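Endonuclease 2 (Arabidopsis thaliana, PDB 4CXP) cleaves RNA and single-stranded DNA, and double-stranded DNA less readily, to 5'-phosphorylated products with the help of three divalent metal ions. Local coordinates at residues Asp158-Ile161 against Ile162-Ala165; Leu240-Val243 against Tyr244-Ala248. All coordinates share one frame; numbering follows the deposited sequence. Where two conformers were deposited one is given.

Contact 1: Asp158-Ile161 against Ile162-Ala165; sequences DSNI and IETA. With ZN (zinc ion), chain F.
Two turns of helix 153-169, in the substrate-binding region of this nuclease, meet where Ser-159 and Asn-160 face Glu-163 and Thr-164. Glu-163 N donates to Ser-159 O at 2.9 Å, and its side chain passes along that same carbonyl, CG 3.3 Å from Ser-159 O. With CG beside its own backbone N (chi1 -74°) and the chain extended beyond, the carboxylate lies level with the preceding turn and is served by two waters. One accepts from Ser-159 OG and donates to Glu-163 OE2 at 3.0 Å; the other donates to both Asn-160 OD1 and Glu-163 OE1, between an amide and a carboxylate plane 82° apart. Were Glu-163 an alanine, both waters would probably lose their carboxylate acceptor, and Ser-159 and Asn-160 their bridge to the next turn. Thr-164 suits its place by gripping Asn-160 O twice, through N and OG1 (each 2.9 Å), from opposite faces of the carbonyl plane; OG1 is also hydrogen-bonded to Trp-146. Asp-158 chelates zinc, OD2 at 2.2 Å and OD1 at 2.5 Å, while Gln-127 is hydrogen-bonded to OD1. His-130 and His-154 complete the protein ligands of this metal site, part of the zinc centre of S1/P1 nucleases.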
ATOM      1  N   ASP A 158      -9.542   1.360  -2.345  1.00  7.33           N
ATOM      2  CA  ASP A 158      -8.473   1.375  -3.339  1.00  7.74           C
ATOM      3  C   ASP A 158      -8.454   2.695  -4.118  1.00  7.50           C
ATOM      4  O   ASP A 158      -7.365   3.189  -4.435  1.00  8.42           O
ATOM      5  CB  ASP A 158      -8.648   0.259  -4.387  1.00  7.84           C
ATOM      6  CG  ASP A 158      -8.044  -1.079  -4.004  1.00  7.91           C
ATOM      7  OD1 ASP A 158      -7.247  -1.188  -3.045  1.00  8.16           O
ATOM      8  OD2 ASP A 158      -8.347  -2.058  -4.739  1.00  9.25           O
ATOM      9  N   SER A 159      -9.645   3.189  -4.465  1.00  7.93           N
ATOM     10  CA  SER A 159      -9.785   4.202  -5.490  1.00  8.90           C
ATOM     11  C   SER A 159     -10.746   5.338  -5.186  1.00  8.24           C
ATOM     12  O   SER A 159     -10.414   6.497  -5.423  1.00  8.93           O
ATOM     13  CB  SER A 159     -10.219   3.537  -6.809  1.00 11.78           C
ATOM     14  OG  SER A 159      -9.208   2.686  -7.294  1.00 13.29           O
ATOM     15  N   ASN A 160     -11.982   5.064  -4.766  1.00  8.25           N
ATOM     16  CA  ASN A 160     -12.979   6.142  -4.798  1.00  8.79           C
ATOM     17  C   ASN A 160     -12.679   7.285  -3.857  1.00  7.78           C
ATOM     18  O   ASN A 160     -12.854   8.446  -4.241  1.00  8.56           O
ATOM     19  CB  ASN A 160     -14.407   5.664  -4.535  1.00  9.37           C
ATOM     20  CG  ASN A 160     -14.896   4.689  -5.569  1.00 10.97           C
ATOM     21  OD1 ASN A 160     -15.415   5.070  -6.640  1.00 18.59           O
ATOM     22  ND2 ASN A 160     -14.768   3.452  -5.271  1.00 12.04           N
ATOM     23  N   ILE A 161     -12.253   7.003  -2.626  1.00  8.00           N
ATOM     24  CA  ILE A 161     -11.939   8.086  -1.701  1.00  7.63           C
ATOM     25  C   ILE A 161     -10.860   8.994  -2.316  1.00  7.48           C
ATOM     26  O   ILE A 161     -11.004  10.216  -2.350  1.00  8.01           O
ATOM     27  CB  ILE A 161     -11.506   7.576  -0.319  1.00  7.89           C
ATOM     28  CG1 ILE A 161     -12.663   6.849   0.378  1.00  8.71           C
ATOM     29  CG2 ILE A 161     -10.993   8.723   0.521  1.00  8.80           C
ATOM     30  CD1 ILE A 161     -12.221   6.038   1.571  1.00  9.57           C
ATOM     31  N   ILE A 162      -9.774   8.388  -2.787  1.00  7.51           N
ATOM     32  CA  ILE A 162      -8.676   9.171  -3.334  1.00  7.60           C
ATOM     33  C   ILE A 162      -9.116   9.966  -4.571  1.00  8.05           C
ATOM     34  O   ILE A 162      -8.790  11.143  -4.701  1.00  8.67           O
ATOM     35  CB  ILE A 162      -7.472   8.266  -3.648  1.00  8.11           C
ATOM     36  CG1 ILE A 162      -6.894   7.691  -2.353  1.00  8.66           C
ATOM     37  CG2 ILE A 162      -6.401   9.037  -4.413  1.00  9.06           C
ATOM     38  CD1 ILE A 162      -5.922   6.553  -2.588  1.00  9.86           C
ATOM     39  N   GLU A 163      -9.847   9.319  -5.469  1.00  8.27           N
ATOM     40  CA  GLU A 163     -10.286   9.987  -6.690  1.00  9.41           C
ATOM     41  C   GLU A 163     -11.201  11.161  -6.388  1.00  8.47           C
ATOM     42  O   GLU A 163     -11.118  12.206  -7.041  1.00  9.18           O
ATOM     43  CB  GLU A 163     -11.002   8.997  -7.606  1.00 12.08           C
ATOM     44  CG  GLU A 163     -10.125   7.998  -8.310  1.00 16.43           C
ATOM     45  CD  GLU A 163     -10.935   6.846  -8.930  1.00 24.37           C
ATOM     46  OE1 GLU A 163     -12.153   6.707  -8.652  1.00 30.09           O
ATOM     47  OE2 GLU A 163     -10.347   6.039  -9.660  1.00 31.19           O
ATOM     48  N   THR A 164     -12.113  10.989  -5.445  1.00  8.78           N
ATOM     49  CA  THR A 164     -13.036  12.052  -5.094  1.00  9.06           C
ATOM     50  C   THR A 164     -12.287  13.200  -4.448  1.00  8.75           C
ATOM     51  O   THR A 164     -12.565  14.370  -4.718  1.00  9.54           O
ATOM     52  CB  THR A 164     -14.159  11.500  -4.209  1.00 10.13           C
ATOM     53  OG1 THR A 164     -14.836  10.467  -4.927  1.00 12.21           O
ATOM     54  CG2 THR A 164     -15.129  12.577  -3.824  1.00 11.19           C
ATOM     55  N   ALA A 165     -11.314  12.890  -3.591  1.00  8.02           N
ATOM     56  CA  ALA A 165     -10.487  13.945  -3.016  1.00  8.54           C
ATOM     57  C   ALA A 165      -9.697  14.690  -4.100  1.00  8.04           C
ATOM     58  O   ALA A 165      -9.642  15.923  -4.102  1.00  8.35           O
ATOM     59  CB  ALA A 165      -9.554  13.389  -1.968  1.00  8.93           C
TER
HETATM   60 ZN    ZN F 932      -7.153  -3.572  -3.751  1.00  9.68          ZN
HETATM   61  O   HOH W   1      -8.150   4.104  -9.274  1.00 25.80           O
HETATM   62  O   HOH W   2     -14.797   7.920  -7.275  1.00 31.74           O
HETATM   63  O   HOH W   3      -7.568  -5.249  -4.925  1.00 14.05           O

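Contact 2: Leu240-Val243 against Tyr244-Ala248; sequences LPIV and YQRLA. With NAG (2-acetamido-2-deoxy-beta-D-glucopyranose), chain D.
Leu-240 turns CG away from its backbone N, to the side of the carbonyl carbon (chi1 -171°), and Tyr-244 has its ring swung back beside its own N (chi1 -69°), bringing the two together one helical turn apart. Leu-240 CG sits over one face of the phenol in a CH-pi contact, 3.9 Å from the centroid of the Tyr-244 ring, and CD2 reaches Tyr-244 OH at 3.4 Å. Over the opposite face lies the acetamide methyl of an N-acetylglucosamine, NAG C8 3.4 Å above the centre of the Tyr-244 ring. A flat aromatic thus suits a place between an aliphatic side chain and the acetamide of the sugar, and its hydroxyl is hydrogen-bonded to Tyr-170. Although the helix is kinked at Pro-241, whose ring nitrogen has no hydrogen to donate, Tyr-244 N donates to Leu-240 O at 2.9 Å. Gln-245 OE1 accepts from a water, while NE2 turns to Gln-249. Val-243 and Leu-247 lie side by side, CG1 to CD1 3.9 Å, apolar residues fit for a buried flank. Arg-246, bent at chi2 and chi3, takes its guanidinium away to His-126 O, Tyr-209 O and Glu-212. The Leu-240/Tyr-244 and Val-243/Leu-247 pairs are i to i+4 side-chain packing on an alpha-helix, here 233-262.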
ATOM      1  N   LEU A 240     -11.003  10.243   5.222  1.00 10.72           N
ATOM      2  CA  LEU A 240      -9.903  10.774   4.469  1.00 11.26           C
ATOM      3  C   LEU A 240      -8.613  10.895   5.296  1.00 10.52           C
ATOM      4  O   LEU A 240      -7.554  10.556   4.774  1.00 10.31           O
ATOM      5  CB  LEU A 240     -10.312  12.068   3.790  1.00 13.68           C
ATOM      6  CG  LEU A 240      -9.309  12.646   2.789  1.00 12.56           C
ATOM      7  CD1 LEU A 240      -8.968  11.735   1.623  1.00 13.01           C
ATOM      8  CD2 LEU A 240      -9.878  13.960   2.278  1.00 14.13           C
ATOM      9  N   PRO A 241      -8.666  11.315   6.581  1.00 10.46           N
ATOM     10  CA  PRO A 241      -7.405  11.392   7.314  1.00 10.52           C
ATOM     11  C   PRO A 241      -6.680  10.068   7.445  1.00  8.26           C
ATOM     12  O   PRO A 241      -5.455  10.044   7.441  1.00  7.49           O
ATOM     13  CB  PRO A 241      -7.806  11.972   8.676  1.00 11.93           C
ATOM     14  CG  PRO A 241      -9.048  12.738   8.399  1.00 13.57           C
ATOM     15  CD  PRO A 241      -9.761  11.931   7.344  1.00 12.03           C
ATOM     16  N   ILE A 242      -7.409   8.970   7.543  1.00  9.04           N
ATOM     17  CA  ILE A 242      -6.740   7.673   7.669  0.50  8.10           C
ATOM     18  C   ILE A 242      -6.176   7.253   6.310  1.00  7.53           C
ATOM     19  O   ILE A 242      -5.111   6.654   6.276  1.00  7.41           O
ATOM     20  CB  ILE A 242      -7.599   6.587   8.388  0.50  9.23           C
ATOM     21  CG1 ILE A 242      -6.895   5.235   8.455  0.50 10.64           C
ATOM     22  CG2 ILE A 242      -8.880   6.320   7.668  0.50  9.74           C
ATOM     23  CD1 ILE A 242      -5.558   5.250   9.140  0.50 13.39           C
ATOM     24  N   VAL A 243      -6.846   7.576   5.208  1.00  7.56           N
ATOM     25  CA  VAL A 243      -6.250   7.364   3.906  1.00  7.44           C
ATOM     26  C   VAL A 243      -4.930   8.146   3.796  1.00  7.00           C
ATOM     27  O   VAL A 243      -3.908   7.605   3.385  1.00  7.34           O
ATOM     28  CB  VAL A 243      -7.240   7.699   2.783  1.00  8.62           C
ATOM     29  CG1 VAL A 243      -6.553   7.722   1.426  1.00  9.48           C
ATOM     30  CG2 VAL A 243      -8.384   6.686   2.798  1.00 10.10           C
ATOM     31  N   TYR A 244      -4.959   9.430   4.151  1.00  6.76           N
ATOM     32  CA  TYR A 244      -3.736  10.228   4.150  1.00  7.03           C
ATOM     33  C   TYR A 244      -2.628   9.572   4.980  1.00  6.85           C
ATOM     34  O   TYR A 244      -1.485   9.485   4.551  1.00  7.11           O
ATOM     35  CB  TYR A 244      -4.004  11.618   4.685  1.00  6.98           C
ATOM     36  CG  TYR A 244      -4.841  12.565   3.855  1.00  7.33           C
ATOM     37  CD1 TYR A 244      -4.963  12.480   2.478  1.00  8.10           C
ATOM     38  CD2 TYR A 244      -5.458  13.631   4.489  1.00  8.26           C
ATOM     39  CE1 TYR A 244      -5.677  13.434   1.762  1.00  9.00           C
ATOM     40  CE2 TYR A 244      -6.162  14.597   3.779  1.00  8.96           C
ATOM     41  CZ  TYR A 244      -6.256  14.486   2.418  1.00  9.25           C
ATOM     42  OH  TYR A 244      -6.919  15.460   1.678  1.00 11.15           O
ATOM     43  N   GLN A 245      -2.986   9.136   6.184  1.00  6.80           N
ATOM     44  CA  GLN A 245      -2.026   8.497   7.083  1.00  6.98           C
ATOM     45  C   GLN A 245      -1.387   7.280   6.418  1.00  6.77           C
ATOM     46  O   GLN A 245      -0.170   7.109   6.472  1.00  6.95           O
ATOM     47  CB  GLN A 245      -2.732   8.081   8.364  1.00  7.33           C
ATOM     48  CG  GLN A 245      -1.830   7.431   9.415  1.00  7.98           C
ATOM     49  CD  GLN A 245      -2.618   6.511  10.301  1.00  9.13           C
ATOM     50  OE1 GLN A 245      -3.478   6.952  11.056  1.00 10.93           O
ATOM     51  NE2 GLN A 245      -2.362   5.217  10.178  1.00  9.01           N
ATOM     52  N   ARG A 246      -2.206   6.415   5.838  1.00  6.50           N
ATOM     53  CA  ARG A 246      -1.689   5.190   5.260  1.00  6.59           C
ATOM     54  C   ARG A 246      -0.849   5.418   4.026  1.00  6.83           C
ATOM     55  O   ARG A 246       0.144   4.723   3.815  1.00  7.41           O
ATOM     56  CB  ARG A 246      -2.831   4.217   4.957  1.00  6.70           C
ATOM     57  CG  ARG A 246      -3.629   3.745   6.165  1.00  6.88           C
ATOM     58  CD  ARG A 246      -2.790   3.108   7.263  1.00  7.23           C
ATOM     59  NE  ARG A 246      -2.374   1.764   6.888  1.00  7.33           N
ATOM     60  CZ  ARG A 246      -1.581   1.000   7.639  1.00  7.00           C
ATOM     61  NH1 ARG A 246      -0.905   1.529   8.648  1.00  7.61           N
ATOM     62  NH2 ARG A 246      -1.491  -0.288   7.367  1.00  7.67           N
ATOM     63  N   LEU A 247      -1.207   6.411   3.203  1.00  6.92           N
ATOM     64  CA  LEU A 247      -0.391   6.771   2.061  1.00  7.17           C
ATOM     65  C   LEU A 247       0.963   7.329   2.501  1.00  7.20           C
ATOM     66  O   LEU A 247       2.007   6.982   1.953  1.00  8.22           O
ATOM     67  CB  LEU A 247      -1.120   7.764   1.164  1.00  7.68           C
ATOM     68  CG  LEU A 247      -2.400   7.268   0.494  1.00  8.21           C
ATOM     69  CD1 LEU A 247      -3.105   8.420  -0.211  1.00  9.54           C
ATOM     70  CD2 LEU A 247      -2.154   6.121  -0.465  1.00  9.39           C
ATOM     71  N   ALA A 248       0.943   8.206   3.498  1.00  7.35           N
ATOM     72  CA  ALA A 248       2.178   8.786   4.020  1.00  7.49           C
ATOM     73  C   ALA A 248       3.053   7.700   4.652  1.00  7.13           C
ATOM     74  O   ALA A 248       4.253   7.658   4.416  1.00  7.54           O
ATOM     75  CB  ALA A 248       1.858   9.871   5.006  1.00  7.93           C
TER
HETATM   76  C1  NAG D   1      -2.227  18.254   6.709  1.00 10.96           C
HETATM   77  C2  NAG D   1      -3.532  17.637   6.215  1.00 10.33           C
HETATM   78  C3  NAG D   1      -4.674  18.623   6.412  1.00 10.68           C
HETATM   79  C4  NAG D   1      -4.729  19.071   7.861  1.00 11.14           C
HETATM   80  C5  NAG D   1      -3.363  19.570   8.316  1.00 13.05           C
HETATM   81  C6  NAG D   1      -3.311  19.926   9.797  1.00 15.46           C
HETATM   82  C7  NAG D   1      -2.993  16.033   4.473  1.00  9.15           C
HETATM   83  C8  NAG D   1      -2.919  15.724   3.012  1.00  9.35           C
HETATM   84  N2  NAG D   1      -3.432  17.231   4.829  1.00  9.30           N
HETATM   85  O3  NAG D   1      -5.892  18.023   6.012  1.00 11.62           O
HETATM   86  O4  NAG D   1      -5.697  20.097   7.969  1.00 12.70           O
HETATM   87  O5  NAG D   1      -2.392  18.562   8.085  1.00 12.49           O
HETATM   88  O6  NAG D   1      -3.657  18.808  10.582  1.00 18.59           O
HETATM   89  O7  NAG D   1      -2.597  15.200   5.301  1.00 10.60           O
HETATM   90  O   HOH W   4      -5.195   9.154  10.794  1.00 19.73           O

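Contact 1 precedes contact 2 in the chain, and their centres are 11 Å apart where helices 153-169 and 233-262 pack together. The seam is aliphatic: Ile-161 CG2 lies 3.8 Å from Leu-240 CD1, Ile-162 CG1 is 3.8 Å from Val-243 CG1, and Ala-165 CB stands 4.0 Å from Leu-240 CD1. Leu-240 therefore meets the tyrosine ring within its own helix and the isoleucine of the other. Contact 1 enters the metal centre directly through Asp-158; contact 2 reaches it less directly, the side chain of Leu-247 lying about 9 Å from a zinc ion and touching Trp-1, itself a metal ligand.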